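PDB 2RET: EpsJ from Vibrio vulnificus, which forms a complex with the pseudopilin EpsI and probably serves as a minor pseudopilin in the pseudopilus of the type II secretion system. Local coordinates for residues L119-Y130 with P146-K156. Numbering follows the deposited sequence.
Sequences LSDVEELNVRFY and PAAISVELTLK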
# COMPACT_ATOMS: atom_id res chain seq x y z
N LEU B 119 32.64 4.71 11.82
CA LEU B 119 32.96 4.73 13.24
C LEU B 119 34.33 4.12 13.52
O LEU B 119 34.57 2.95 13.27
CB LEU B 119 31.84 4.00 14.00
CG LEU B 119 31.65 4.14 15.50
CD1 LEU B 119 31.27 5.54 15.88
CD2 LEU B 119 30.55 3.12 15.89
N SER B 120 35.21 4.94 14.08
CA SER B 120 36.55 4.55 14.44
C SER B 120 36.54 3.83 15.78
O SER B 120 35.56 3.84 16.50
CB SER B 120 37.45 5.78 14.51
OG SER B 120 36.91 6.65 15.50
N ASP B 121 37.62 3.15 16.07
CA ASP B 121 37.76 2.39 17.31
C ASP B 121 36.60 1.42 17.59
O ASP B 121 36.01 1.42 18.69
CB ASP B 121 37.99 3.33 18.49
CG ASP B 121 39.40 3.94 18.50
OD1 ASP B 121 40.30 3.50 17.74
OD2 ASP B 121 39.60 4.86 19.30
N VAL B 122 36.30 0.60 16.58
CA VAL B 122 35.32 -0.48 16.70
C VAL B 122 36.12 -1.76 16.55
O VAL B 122 36.74 -1.97 15.55
CB VAL B 122 34.21 -0.38 15.63
CG1 VAL B 122 33.33 -1.63 15.62
CG2 VAL B 122 33.34 0.85 15.92
N GLU B 123 36.15 -2.59 17.57
CA GLU B 123 36.96 -3.78 17.52
C GLU B 123 36.24 -4.91 16.77
O GLU B 123 36.86 -5.66 15.99
CB GLU B 123 37.32 -4.23 18.94
CG GLU B 123 38.33 -3.28 19.63
CD GLU B 123 38.41 -3.46 21.13
OE1 GLU B 123 37.67 -4.30 21.69
OE2 GLU B 123 39.23 -2.75 21.76
N GLU B 124 34.94 -5.02 17.00
CA GLU B 124 34.18 -6.19 16.58
C GLU B 124 32.82 -5.74 16.11
O GLU B 124 32.31 -4.69 16.54
CB GLU B 124 34.05 -7.21 17.74
CG GLU B 124 33.62 -8.60 17.28
CD GLU B 124 33.44 -9.60 18.42
OE1 GLU B 124 34.27 -9.60 19.37
OE2 GLU B 124 32.47 -10.41 18.34
N LEU B 125 32.32 -6.52 15.16
CA LEU B 125 30.98 -6.56 14.68
C LEU B 125 30.45 -7.97 14.93
O LEU B 125 31.01 -8.91 14.45
CB LEU B 125 30.96 -6.24 13.17
CG LEU B 125 29.64 -6.44 12.41
CD1 LEU B 125 28.58 -5.50 12.96
CD2 LEU B 125 29.79 -6.30 10.88
N ASN B 126 29.37 -8.09 15.68
CA ASN B 126 28.64 -9.34 15.83
C ASN B 126 27.13 -9.20 15.59
O ASN B 126 26.49 -8.31 16.10
CB ASN B 126 28.86 -9.93 17.21
CG ASN B 126 28.39 -11.38 17.30
OD1 ASN B 126 28.74 -12.24 16.47
ND2 ASN B 126 27.57 -11.65 18.30
N VAL B 127 26.56 -10.13 14.85
CA VAL B 127 25.16 -10.11 14.48
C VAL B 127 24.53 -11.44 14.82
O VAL B 127 25.13 -12.49 14.61
CB VAL B 127 24.95 -9.78 12.98
CG1 VAL B 127 23.45 -9.78 12.64
CG2 VAL B 127 25.54 -8.36 12.62
N ARG B 128 23.32 -11.37 15.40
CA ARG B 128 22.53 -12.53 15.76
C ARG B 128 21.15 -12.40 15.17
O ARG B 128 20.66 -11.32 14.94
CB ARG B 128 22.45 -12.68 17.25
CG ARG B 128 23.75 -13.13 17.87
CD ARG B 128 23.85 -12.66 19.29
NE ARG B 128 23.30 -13.65 20.18
CZ ARG B 128 22.33 -13.46 21.08
NH1 ARG B 128 21.74 -12.27 21.25
NH2 ARG B 128 21.94 -14.49 21.82
N PHE B 129 20.54 -13.54 14.90
CA PHE B 129 19.33 -13.63 14.13
C PHE B 129 18.32 -14.38 14.96
O PHE B 129 18.61 -15.46 15.50
CB PHE B 129 19.63 -14.37 12.83
CG PHE B 129 20.82 -13.84 12.10
CD1 PHE B 129 22.08 -14.41 12.27
CD2 PHE B 129 20.70 -12.74 11.26
CE1 PHE B 129 23.19 -13.92 11.60
CE2 PHE B 129 21.80 -12.23 10.58
CZ PHE B 129 23.05 -12.83 10.74
N TYR B 130 17.16 -13.78 15.10
CA TYR B 130 16.05 -14.39 15.78
C TYR B 130 15.25 -15.25 14.84
O TYR B 130 14.60 -14.74 13.91
CB TYR B 130 15.14 -13.35 16.43
CG TYR B 130 14.17 -13.97 17.42
CD1 TYR B 130 14.63 -14.62 18.56
CD2 TYR B 130 12.81 -13.93 17.21
CE1 TYR B 130 13.76 -15.18 19.47
CE2 TYR B 130 11.93 -14.51 18.12
CZ TYR B 130 12.42 -15.13 19.24
OH TYR B 130 11.57 -15.71 20.14
N PRO B 146 15.07 -13.41 9.03
CA PRO B 146 14.75 -13.60 10.45
C PRO B 146 13.77 -12.52 10.92
O PRO B 146 13.81 -11.41 10.40
CB PRO B 146 16.12 -13.44 11.14
CG PRO B 146 16.84 -12.51 10.23
CD PRO B 146 16.45 -12.97 8.84
N ALA B 147 12.90 -12.85 11.88
CA ALA B 147 11.92 -11.88 12.40
C ALA B 147 12.61 -10.61 12.99
O ALA B 147 12.05 -9.51 12.96
CB ALA B 147 10.99 -12.58 13.47
N ALA B 148 13.82 -10.79 13.50
CA ALA B 148 14.63 -9.73 14.11
C ALA B 148 16.13 -10.02 13.97
O ALA B 148 16.56 -11.15 13.79
CB ALA B 148 14.27 -9.55 15.59
N ILE B 149 16.91 -8.95 14.02
CA ILE B 149 18.35 -8.97 13.89
C ILE B 149 18.89 -8.05 15.01
O ILE B 149 18.37 -6.99 15.24
CB ILE B 149 18.76 -8.45 12.45
CG1 ILE B 149 18.28 -9.45 11.39
CG2 ILE B 149 20.27 -8.37 12.25
CD1 ILE B 149 17.91 -8.79 10.06
N SER B 150 19.93 -8.50 15.70
CA SER B 150 20.61 -7.74 16.74
C SER B 150 22.02 -7.51 16.21
O SER B 150 22.73 -8.45 15.90
CB SER B 150 20.69 -8.54 18.08
OG SER B 150 21.40 -7.82 19.10
N VAL B 151 22.37 -6.24 16.09
CA VAL B 151 23.67 -5.81 15.64
C VAL B 151 24.41 -5.28 16.86
O VAL B 151 23.99 -4.32 17.47
CB VAL B 151 23.54 -4.74 14.53
CG1 VAL B 151 24.96 -4.28 14.06
CG2 VAL B 151 22.72 -5.33 13.36
N GLU B 152 25.51 -5.96 17.22
CA GLU B 152 26.35 -5.55 18.32
C GLU B 152 27.74 -5.06 17.87
O GLU B 152 28.42 -5.72 17.13
CB GLU B 152 26.51 -6.71 19.30
CG GLU B 152 27.30 -6.33 20.55
CD GLU B 152 27.44 -7.49 21.49
OE1 GLU B 152 28.23 -8.42 21.17
OE2 GLU B 152 26.71 -7.47 22.52
N LEU B 153 28.14 -3.89 18.37
CA LEU B 153 29.47 -3.31 18.18
C LEU B 153 30.22 -3.31 19.50
O LEU B 153 29.64 -3.05 20.53
CB LEU B 153 29.35 -1.87 17.68
CG LEU B 153 28.48 -1.66 16.42
CD1 LEU B 153 28.34 -0.19 16.11
CD2 LEU B 153 29.13 -2.40 15.28
N THR B 154 31.50 -3.63 19.44
CA THR B 154 32.41 -3.53 20.57
C THR B 154 33.31 -2.33 20.25
O THR B 154 34.14 -2.36 19.32
CB THR B 154 33.22 -4.83 20.73
OG1 THR B 154 32.31 -5.93 20.86
CG2 THR B 154 34.22 -4.76 22.00
N LEU B 155 33.07 -1.26 21.01
CA LEU B 155 33.85 -0.06 20.95
C LEU B 155 35.00 -0.12 21.98
O LEU B 155 34.85 -0.63 23.08
CB LEU B 155 32.99 1.18 21.20
CG LEU B 155 31.69 1.42 20.43
CD1 LEU B 155 31.29 2.92 20.48
CD2 LEU B 155 31.75 0.89 19.01
N LYS B 156 36.14 0.42 21.59
CA LYS B 156 37.32 0.50 22.42
C LYS B 156 37.08 1.23 23.73
O LYS B 156 37.56 0.84 24.79
CB LYS B 156 38.44 1.21 21.65
CG LYS B 156 39.16 0.33 20.61
CD LYS B 156 40.72 0.52 20.70
CE LYS B 156 41.52 -0.79 20.45
NZ LYS B 156 43.00 -0.68 20.90
O HOH W 1 24.54 -9.16 18.18
O HOH W 2 12.48 -15.82 12.21
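Glu-123 and Thr-154 show how one extra residue can be accommodated between antiparallel strands. Two backbone bonds converge on Thr-154: Glu-123 N donates to Thr-154 O at 2.7 Å, while Thr-154 N reaches Glu-124 O. Two residues of one strand thus face a single residue of the other, a classic beta bulge, and Glu-123 takes the helix-like conformation (psi -39°) expected at its first position. From the bulge, the Glu-123 side chain reaches across to Thr-154 and Lys-156. Its CB passes 3.7 Å from Thr-154 O, CG and CD lie across the Lys-156 chain at roughly a right angle, and the carboxylate then divides its contacts: OE1 meets the methyl CG2 of Thr-154 at 3.5 Å, while OE2 rests 3.3 Å from Lys-156 CE. Lys-156 NZ lies 4.4 Å from Glu-123 OE2, too far for a salt bridge, although the opposite charges probably attract. Past the bulge the pairing becomes regular, with Asn-126 and Glu-152 joined by reciprocal bonds, the one from Asn-126 N to Glu-152 O being almost perfectly straight (2.9 Å, 179°). Strands 122-130 and 148-155 form the middle of a small antiparallel sheet in this pilin-family protein, flanked by 135-136 and 159-166. One face, bearing Val-122, Leu-125, Val-127 and Phe-129, is buried; Val-151 on it packs against Met-28 and Phe-32 of helix 10-32. There Val-122 CG2 presses tightly on Leu-155 CD2 (3.5 Å), and Leu-125, its CG swung away from the backbone N (chi1 171°), brings CD1 to both Val-151 CG1 and Leu-153 CD2. Farther along, Phe-129 offers its ring edge to Pro-146 CG. Tyr-130 and Ala-147, at the far end, also touch Leu-30 of the EpsI chain.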